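PDB 3LOT: 3-keto-5-aminohexanoate cleavage protein from Archaeoglobus fulgidus, which probably catalyses the zinc-dependent cleavage of 3-keto-5-aminohexanoate or a related beta-keto acid, as a TIM-barrel enzyme of the BKACE family. Local coordinates for residues Asn115-Phe121 against Tyr176-Gln180; Phe154-Glu158 against Asn183-Met187; Ser161-Lys165 against Glu190-Glu194. All coordinates share one frame; numbering follows the deposited sequence.

Contact 1 (Asn115-Phe121 against Tyr176-Gln180)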
loop_
_atom_site.group_PDB
_atom_site.type_symbol
_atom_site.label_atom_id
_atom_site.label_comp_id
_atom_site.label_asym_id
_atom_site.label_seq_id
_atom_site.Cartn_x
_atom_site.Cartn_y
_atom_site.Cartn_z
ATOM N N ASN D 115 -14.487 8.917 -20.559
ATOM C CA ASN D 115 -13.737 9.600 -19.485
ATOM C C ASN D 115 -14.535 9.893 -18.188
ATOM O O ASN D 115 -15.652 10.444 -18.224
ATOM C CB ASN D 115 -13.198 10.855 -20.067
ATOM C CG ASN D 115 -12.258 10.559 -21.207
ATOM O OD1 ASN D 115 -11.081 10.226 -20.970
ATOM N ND2 ASN D 115 -12.765 10.650 -22.466
HETATM N N MSE D 116 -13.974 9.490 -17.058
HETATM C CA MSE D 116 -14.786 9.326 -15.827
HETATM C C MSE D 116 -14.723 10.443 -14.792
HETATM O O MSE D 116 -15.134 10.233 -13.647
HETATM C CB MSE D 116 -14.397 8.008 -15.169
HETATM C CG MSE D 116 -14.836 6.837 -15.912
HETATM SE SE MSE D 116 -16.770 6.706 -15.935
HETATM C CE MSE D 116 -17.188 7.008 -14.110
ATOM N N GLY D 117 -14.275 11.630 -15.169
ATOM C CA GLY D 117 -14.442 12.790 -14.281
ATOM C C GLY D 117 -13.973 14.090 -14.880
ATOM O O GLY D 117 -13.251 14.074 -15.871
ATOM N N SER D 118 -14.387 15.213 -14.287
ATOM C CA SER D 118 -13.922 16.520 -14.697
ATOM C C SER D 118 -12.537 16.728 -14.083
ATOM O O SER D 118 -12.275 16.296 -12.960
ATOM C CB SER D 118 -14.869 17.616 -14.243
ATOM O OG SER D 118 -16.099 17.455 -14.846
HETATM N N MSE D 119 -11.621 17.357 -14.818
HETATM C CA MSE D 119 -10.253 17.500 -14.290
HETATM C C MSE D 119 -9.536 18.614 -15.021
HETATM O O MSE D 119 -9.877 18.931 -16.144
HETATM C CB MSE D 119 -9.476 16.167 -14.477
HETATM C CG MSE D 119 -9.244 15.770 -15.912
HETATM SE SE MSE D 119 -8.553 13.983 -16.214
HETATM C CE MSE D 119 -6.714 14.278 -15.617
ATOM N N ASN D 120 -8.481 19.147 -14.412
ATOM C CA ASN D 120 -7.472 19.892 -15.172
ATOM C C ASN D 120 -6.780 18.875 -16.042
ATOM O O ASN D 120 -6.680 17.711 -15.691
ATOM C CB ASN D 120 -6.476 20.591 -14.254
ATOM C CG ASN D 120 -7.136 21.659 -13.386
ATOM O OD1 ASN D 120 -8.237 22.125 -13.687
ATOM N ND2 ASN D 120 -6.448 22.084 -12.339
ATOM N N PHE D 121 -6.332 19.320 -17.189
ATOM C CA PHE D 121 -5.627 18.491 -18.132
ATOM C C PHE D 121 -4.750 19.439 -18.912
ATOM O O PHE D 121 -5.184 19.990 -19.886
ATOM C CB PHE D 121 -6.616 17.750 -19.032
ATOM C CG PHE D 121 -5.991 16.623 -19.807
ATOM C CD1 PHE D 121 -4.798 16.808 -20.516
ATOM C CD2 PHE D 121 -6.604 15.383 -19.859
ATOM C CE1 PHE D 121 -4.246 15.755 -21.252
ATOM C CE2 PHE D 121 -6.041 14.345 -20.583
ATOM C CZ PHE D 121 -4.881 14.532 -21.271
ATOM N N TYR D 176 -8.123 8.666 -14.627
ATOM C CA TYR D 176 -6.869 9.416 -14.478
ATOM C C TYR D 176 -6.502 9.695 -13.017
ATOM O O TYR D 176 -5.528 10.429 -12.745
ATOM C CB TYR D 176 -6.940 10.773 -15.185
ATOM C CG TYR D 176 -7.157 10.750 -16.677
ATOM C CD1 TYR D 176 -8.416 10.495 -17.202
ATOM C CD2 TYR D 176 -6.124 11.059 -17.548
ATOM C CE1 TYR D 176 -8.647 10.512 -18.586
ATOM C CE2 TYR D 176 -6.322 11.066 -18.920
ATOM C CZ TYR D 176 -7.592 10.800 -19.436
ATOM O OH TYR D 176 -7.784 10.786 -20.795
ATOM N N ASP D 177 -7.304 9.169 -12.079
ATOM C CA ASP D 177 -7.079 9.405 -10.651
ATOM C C ASP D 177 -7.953 8.423 -9.838
ATOM O O ASP D 177 -8.885 7.801 -10.363
ATOM C CB ASP D 177 -7.485 10.843 -10.294
ATOM C CG ASP D 177 -6.606 11.480 -9.247
ATOM O OD1 ASP D 177 -5.953 10.794 -8.408
ATOM O OD2 ASP D 177 -6.588 12.736 -9.257
ATOM N N ILE D 178 -7.641 8.321 -8.559
ATOM C CA ILE D 178 -8.365 7.452 -7.629
ATOM C C ILE D 178 -9.828 7.871 -7.547
ATOM O O ILE D 178 -10.723 7.020 -7.529
ATOM C CB ILE D 178 -7.701 7.430 -6.259
ATOM C CG1 ILE D 178 -6.228 6.972 -6.399
ATOM C CG2 ILE D 178 -8.508 6.536 -5.261
ATOM C CD1 ILE D 178 -6.079 5.623 -7.080
ATOM N N GLY D 179 -10.092 9.172 -7.463
ATOM C CA GLY D 179 -11.474 9.660 -7.384
ATOM C C GLY D 179 -12.338 9.219 -8.547
ATOM O O GLY D 179 -13.553 9.089 -8.437
ATOM N N GLN D 180 -11.705 9.055 -9.697
ATOM C CA GLN D 180 -12.395 8.617 -10.923
ATOM C C GLN D 180 -12.733 7.118 -10.926
ATOM O O GLN D 180 -13.717 6.677 -11.553
ATOM C CB GLN D 180 -11.549 8.990 -12.159
ATOM C CG GLN D 180 -11.387 10.523 -12.310
ATOM C CD GLN D 180 -10.858 10.967 -13.660
ATOM O OE1 GLN D 180 -10.574 10.160 -14.550
ATOM N NE2 GLN D 180 -10.713 12.276 -13.817
#

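Contact 2 (Phe154-Glu158 against Asn183-Met187)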
loop_
_atom_site.group_PDB
_atom_site.type_symbol
_atom_site.label_atom_id
_atom_site.label_comp_id
_atom_site.label_asym_id
_atom_site.label_seq_id
_atom_site.Cartn_x
_atom_site.Cartn_y
_atom_site.Cartn_z
ATOM N N PHE D 154 -21.304 14.244 -13.653
ATOM C CA PHE D 154 -22.127 13.083 -13.441
ATOM C C PHE D 154 -23.335 13.128 -14.360
ATOM O O PHE D 154 -23.715 12.122 -14.956
ATOM C CB PHE D 154 -22.513 12.942 -11.970
ATOM C CG PHE D 154 -21.392 12.447 -11.125
ATOM C CD1 PHE D 154 -20.996 11.135 -11.191
ATOM C CD2 PHE D 154 -20.714 13.301 -10.262
ATOM C CE1 PHE D 154 -19.954 10.664 -10.411
ATOM C CE2 PHE D 154 -19.664 12.841 -9.495
ATOM C CZ PHE D 154 -19.270 11.507 -9.588
ATOM N N LYS D 155 -23.918 14.304 -14.548
ATOM C CA LYS D 155 -24.969 14.448 -15.556
ATOM C C LYS D 155 -24.498 14.066 -16.968
ATOM O O LYS D 155 -25.218 13.402 -17.711
ATOM C CB LYS D 155 -25.515 15.877 -15.598
ATOM C CG LYS D 155 -26.843 15.968 -16.352
ATOM C CD LYS D 155 -27.371 17.393 -16.307
ATOM C CE LYS D 155 -28.670 17.548 -17.085
ATOM N NZ LYS D 155 -28.873 18.978 -17.568
ATOM N N ASP D 156 -23.313 14.527 -17.362
ATOM C CA ASP D 156 -22.733 14.117 -18.658
ATOM C C ASP D 156 -22.608 12.579 -18.730
ATOM O O ASP D 156 -22.948 11.972 -19.734
ATOM C CB ASP D 156 -21.321 14.668 -18.841
ATOM C CG ASP D 156 -21.265 16.187 -19.048
ATOM O OD1 ASP D 156 -22.263 16.809 -19.457
ATOM O OD2 ASP D 156 -20.162 16.734 -18.821
ATOM N N LEU D 157 -22.103 11.967 -17.664
ATOM C CA LEU D 157 -21.818 10.524 -17.674
ATOM C C LEU D 157 -23.105 9.680 -17.721
ATOM O O LEU D 157 -23.137 8.605 -18.333
ATOM C CB LEU D 157 -20.950 10.127 -16.468
ATOM C CG LEU D 157 -19.609 10.867 -16.405
ATOM C CD1 LEU D 157 -18.881 10.570 -15.105
ATOM C CD2 LEU D 157 -18.757 10.545 -17.637
ATOM N N GLU D 158 -24.174 10.170 -17.103
ATOM C CA GLU D 158 -25.440 9.490 -17.161
ATOM C C GLU D 158 -25.910 9.435 -18.623
ATOM O O GLU D 158 -26.278 8.368 -19.116
ATOM C CB GLU D 158 -26.479 10.211 -16.305
ATOM C CG GLU D 158 -26.229 10.099 -14.814
ATOM C CD GLU D 158 -27.077 11.048 -13.975
ATOM O OE1 GLU D 158 -28.197 11.425 -14.409
ATOM O OE2 GLU D 158 -26.633 11.402 -12.854
ATOM N N ASN D 183 -15.676 7.388 -8.847
ATOM C CA ASN D 183 -16.773 7.792 -9.736
ATOM C C ASN D 183 -17.310 6.566 -10.521
ATOM O O ASN D 183 -18.542 6.381 -10.650
ATOM C CB ASN D 183 -16.373 8.891 -10.727
ATOM C CG ASN D 183 -16.000 10.239 -10.067
ATOM O OD1 ASN D 183 -16.140 10.432 -8.846
ATOM N ND2 ASN D 183 -15.471 11.178 -10.903
ATOM N N THR D 184 -16.379 5.751 -11.048
ATOM C CA THR D 184 -16.738 4.545 -11.787
ATOM C C THR D 184 -17.591 3.555 -10.968
ATOM O O THR D 184 -18.633 3.060 -11.461
ATOM C CB THR D 184 -15.493 3.891 -12.376
ATOM O OG1 THR D 184 -14.846 4.845 -13.241
ATOM C CG2 THR D 184 -15.848 2.585 -13.107
ATOM N N ALA D 185 -17.174 3.309 -9.722
ATOM C CA ALA D 185 -17.925 2.455 -8.798
ATOM C C ALA D 185 -19.333 2.965 -8.591
ATOM O O ALA D 185 -20.290 2.207 -8.632
ATOM C CB ALA D 185 -17.239 2.345 -7.455
ATOM N N PHE D 186 -19.448 4.274 -8.403
ATOM C CA PHE D 186 -20.739 4.883 -8.164
ATOM C C PHE D 186 -21.674 4.678 -9.349
ATOM O O PHE D 186 -22.814 4.287 -9.152
ATOM C CB PHE D 186 -20.562 6.361 -7.831
ATOM C CG PHE D 186 -21.848 7.144 -7.792
ATOM C CD1 PHE D 186 -22.644 7.146 -6.665
ATOM C CD2 PHE D 186 -22.233 7.905 -8.867
ATOM C CE1 PHE D 186 -23.822 7.903 -6.616
ATOM C CE2 PHE D 186 -23.386 8.660 -8.823
ATOM C CZ PHE D 186 -24.182 8.663 -7.699
HETATM N N MSE D 187 -21.198 4.961 -10.557
HETATM C CA MSE D 187 -22.017 4.821 -11.769
HETATM C C MSE D 187 -22.388 3.370 -12.047
HETATM O O MSE D 187 -23.492 3.079 -12.532
HETATM C CB MSE D 187 -21.278 5.392 -12.988
HETATM C CG MSE D 187 -21.050 6.931 -12.996
HETATM SE SE MSE D 187 -22.708 7.921 -12.917
HETATM C CE MSE D 187 -23.241 7.547 -14.758
#

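Contact 3 (Ser161-Lys165 against Glu190-Glu194)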
loop_
_atom_site.group_PDB
_atom_site.type_symbol
_atom_site.label_atom_id
_atom_site.label_comp_id
_atom_site.label_asym_id
_atom_site.label_seq_id
_atom_site.Cartn_x
_atom_site.Cartn_y
_atom_site.Cartn_z
ATOM N N SER D 161 -23.714 7.127 -20.733
ATOM C CA SER D 161 -23.976 5.725 -20.499
ATOM C C SER D 161 -25.155 5.286 -21.365
ATOM O O SER D 161 -25.113 4.212 -21.962
ATOM C CB SER D 161 -24.217 5.438 -19.020
ATOM O OG SER D 161 -25.561 5.734 -18.623
ATOM N N ARG D 162 -26.179 6.135 -21.490
ATOM C CA ARG D 162 -27.318 5.814 -22.312
ATOM C C ARG D 162 -27.041 5.790 -23.797
ATOM O O ARG D 162 -27.499 4.893 -24.495
ATOM C CB ARG D 162 -28.447 6.792 -22.065
ATOM C CG ARG D 162 -29.140 6.572 -20.726
ATOM C CD ARG D 162 -30.413 7.452 -20.627
ATOM N NE ARG D 162 -30.081 8.831 -20.229
ATOM C CZ ARG D 162 -29.787 9.221 -18.978
ATOM N NH1 ARG D 162 -29.781 8.340 -17.968
ATOM N NH2 ARG D 162 -29.480 10.505 -18.737
ATOM N N ILE D 163 -26.281 6.767 -24.268
ATOM C CA ILE D 163 -25.853 6.821 -25.648
ATOM C C ILE D 163 -25.085 5.551 -26.062
ATOM O O ILE D 163 -25.320 4.987 -27.151
ATOM C CB ILE D 163 -25.014 8.094 -25.925
ATOM C CG1 ILE D 163 -25.905 9.325 -25.925
ATOM C CG2 ILE D 163 -24.318 7.978 -27.273
ATOM C CD1 ILE D 163 -25.163 10.631 -25.664
ATOM N N PHE D 164 -24.188 5.080 -25.197
ATOM C CA PHE D 164 -23.407 3.873 -25.516
ATOM C C PHE D 164 -24.318 2.667 -25.603
ATOM O O PHE D 164 -24.222 1.875 -26.539
ATOM C CB PHE D 164 -22.290 3.636 -24.481
ATOM C CG PHE D 164 -21.035 4.407 -24.762
ATOM C CD1 PHE D 164 -21.071 5.798 -24.918
ATOM C CD2 PHE D 164 -19.796 3.752 -24.864
ATOM C CE1 PHE D 164 -19.868 6.543 -25.159
ATOM C CE2 PHE D 164 -18.622 4.486 -25.102
ATOM C CZ PHE D 164 -18.673 5.881 -25.255
ATOM N N LYS D 165 -25.234 2.536 -24.654
ATOM C CA LYS D 165 -26.179 1.408 -24.693
ATOM C C LYS D 165 -27.058 1.437 -25.939
ATOM O O LYS D 165 -27.322 0.412 -26.533
ATOM C CB LYS D 165 -27.055 1.438 -23.441
ATOM C CG LYS D 165 -26.374 0.891 -22.205
ATOM C CD LYS D 165 -27.186 1.169 -20.973
ATOM C CE LYS D 165 -26.463 0.668 -19.729
ATOM N NZ LYS D 165 -27.244 0.980 -18.518
ATOM N N GLU D 190 -24.951 2.467 -9.342
ATOM C CA GLU D 190 -26.185 3.172 -9.652
ATOM C C GLU D 190 -26.928 2.577 -10.855
ATOM O O GLU D 190 -28.031 2.980 -11.171
ATOM C CB GLU D 190 -25.870 4.653 -9.892
ATOM C CG GLU D 190 -25.548 5.407 -8.629
ATOM C CD GLU D 190 -26.716 5.574 -7.694
ATOM O OE1 GLU D 190 -27.774 6.046 -8.168
ATOM O OE2 GLU D 190 -26.581 5.270 -6.475
ATOM N N GLY D 191 -26.316 1.591 -11.498
ATOM C CA GLY D 191 -26.926 0.903 -12.603
ATOM C C GLY D 191 -26.639 1.484 -13.972
ATOM O O GLY D 191 -27.254 1.062 -14.903
ATOM N N TYR D 192 -25.734 2.457 -14.119
ATOM C CA TYR D 192 -25.571 3.101 -15.432
ATOM C C TYR D 192 -24.602 2.331 -16.325
ATOM O O TYR D 192 -24.773 2.325 -17.550
ATOM C CB TYR D 192 -25.093 4.533 -15.307
ATOM C CG TYR D 192 -26.086 5.434 -14.672
ATOM C CD1 TYR D 192 -27.181 5.912 -15.389
ATOM C CD2 TYR D 192 -25.924 5.840 -13.364
ATOM C CE1 TYR D 192 -28.104 6.757 -14.789
ATOM C CE2 TYR D 192 -26.842 6.674 -12.756
ATOM C CZ TYR D 192 -27.919 7.117 -13.467
ATOM O OH TYR D 192 -28.783 7.961 -12.847
ATOM N N LEU D 193 -23.622 1.668 -15.706
ATOM C CA LEU D 193 -22.577 0.976 -16.441
ATOM C C LEU D 193 -22.800 -0.529 -16.296
ATOM O O LEU D 193 -22.956 -1.037 -15.194
ATOM C CB LEU D 193 -21.216 1.408 -15.887
ATOM C CG LEU D 193 -20.905 2.903 -16.000
ATOM C CD1 LEU D 193 -19.549 3.259 -15.312
ATOM C CD2 LEU D 193 -20.905 3.373 -17.489
ATOM N N GLU D 194 -22.784 -1.253 -17.398
ATOM C CA GLU D 194 -23.064 -2.680 -17.362
ATOM C C GLU D 194 -21.781 -3.510 -17.231
ATOM O O GLU D 194 -20.832 -3.336 -18.005
ATOM C CB GLU D 194 -23.822 -3.097 -18.637
ATOM C CG GLU D 194 -24.501 -4.429 -18.532
ATOM C CD GLU D 194 -25.563 -4.520 -17.396
ATOM O OE1 GLU D 194 -26.037 -3.461 -16.888
ATOM O OE2 GLU D 194 -25.934 -5.674 -17.012
HETATM O O HOH W 1 -23.251 2.534 -20.556
HETATM O O HOH W 2 -25.981 -0.920 -16.729
#

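Contact 1 (Asn115-Phe121 against Tyr176-Gln180)
A buried Met-aromatic contact, Met-119 against Tyr-176, joins the C-terminal end of strand 111-115 and the chain after it to the turn between strand 170-175 and helix 178-189. The selenium of selenomethionine Met-119 lies 3.9 Å from the Tyr-176 ring centroid and 26° off its normal, over one face, toward the rim. Met-119, its CG between backbone N and carbonyl carbon (chi1 65°), bends at chi3 to bring CE to 3.5 Å from Tyr-176 CB. At the ring edge, Tyr-176 OH gives a weak hydrogen bond to Asn-115 OD1 (3.3 Å). Phe-121 approaches obliquely, its CE2 3.7 Å from Tyr-176 CE2. Gln-180 extends along the backbone of Met-116 and Gly-117, its NE2 3.7 Å from Gly-117 O and Met-119 SE alike. Tyr-176 N bonds Gln-180 OE1 from above the amide plane (2.9 Å, 163°), which should limit the amide's rotation. A leucine at Tyr-176 would probably leave the selenium without its aromatic face and Asn-115 OD1 without this donor. Zinc lies about 6 Å from the Tyr-176 side chain. Met-116 packs on Leu-173 of strand 170-175 and Thr-184 of helix 178-189, while strand 119-120 pairs antiparallel with 149-150.

Contact 2 (Phe154-Glu158 against Asn183-Met187)
Phe-154 reaches from helix 154-166 to Asn-183, Phe-186 and Met-187, its ring extending across to helix 178-189. The short segments lie 11.8 Å apart at their closest axial approach and cross at -51°, a separation wide enough to admit large side chains. The aromatic part is an oblique pair: the Phe-154 and Phe-186 centroids are 5.5 Å apart with planes at 76°, and Phe-154 CE1 comes to 3.9 Å from Phe-186 CD2.

Selenium and methyl contacts form a second group. Selenomethionine Met-187 places SE at the edge of the Phe-154 ring, 84° off its normal and 4.0 Å from CD1, a Met-aromatic contact made at the rim rather than over a face. Bends at chi2 and chi3 then turn CE onto the backbone of the facing helix, 3.6 Å from Glu-158 N, with Leu-157 CB and Glu-158 CG also touching it.

No hydrogen bond crosses between the segments, and the closest polar approach is Asn-183 OD1, 3.4 Å from Phe-154 CZ and near the ring plane. Its ND2 bonds Met-116 O, while Glu-158 OE2 makes a salt bridge to Arg-146 of the second subunit.

The arrangement is that of neighbouring helices on the outside of a TIM barrel, flanking strand 170-175 in the chain and packed through large apolar side chains. Thr-184, on the far side of its helix from this contact, packs against strands 170-175 and 197-203, and Leu-206 of the second subunit packs on Phe-186.

Contact 3 (Ser161-Lys165 against Glu190-Glu194)
Tyr-192 and Arg-162 bring two flat groups together edge to edge: Arg-162 NH1 stands 3.9 Å from Tyr-192 CE1, near the plane of the ring, and CE1 in turn lies near the plane of the guanidinium. The two planes are turned 66° apart and the side chains run alongside, pointing the same way. With NH1 at the rim, this is not a stacked cation-pi arrangement. Ser-161 OG approaches the ring obliquely, 3.6 Å from Tyr-192 CD1, and outside the segments Glu-158 and Met-187 also touch the tyrosine side chain.

Toward the backbone of Tyr-192, Ser-161 CB packs 3.5 Å from Tyr-192 O, while its hydroxyl is bonded to Glu-158 O one turn earlier in the helix. Leu-193 CD2 lies loosely against the same CB.

The one direct hydrogen bond between the segments runs from Lys-165 NZ to Tyr-192 O (3.0 Å). Lys-165 is extended beyond CG, which lets the ammonium reach across; it meets the oxygen from above the carbonyl plane, 55° out of it. A water bonded to Ser-161 O (2.9 Å) also gives a weak bond to Tyr-192 O. A second water accepts from Lys-165 NZ (2.9 Å) and lies close to Gly-191 O and Glu-194 OE1. Gly-191 follows helix 178-189 and closes it with a Schellman motif, its positive phi (91°) suiting glycine, and presents its carbonyl here.

Lys-165 NZ and Glu-194 OE1 stay 4.9 Å apart, too far for a salt bridge; their opposite charges may still attract weakly, with a water between them. The chemistry implies a partly buried contact with a polar, solvent-facing rim, where Lys-165 and two waters tie main-chain carbonyls together.

Overall arrangement
From the N terminus, the chain passes 115-121, 154-158 and 161-165 before meeting their partners in the same order at 176-180, 183-187 and 190-194. Contact 1 thus closes a loop of 54 intervening residues, and contacts 2 and 3 each close one of 24. No contact nests in another; all three cross. Contacts 2 and 3 fasten successive parts of helix 154-166 to helix 178-189 and the loop after it, the two helices that flank strand 170-175 in the chain. Contact 1, nearer the zinc, meets contact 2 at Met-116 O and Asn-183 ND2; contacts 2 and 3 meet at Met-187 and Tyr-192. Contacts 1 and 2 adjoin the second subunit; no other chain touches contact 3.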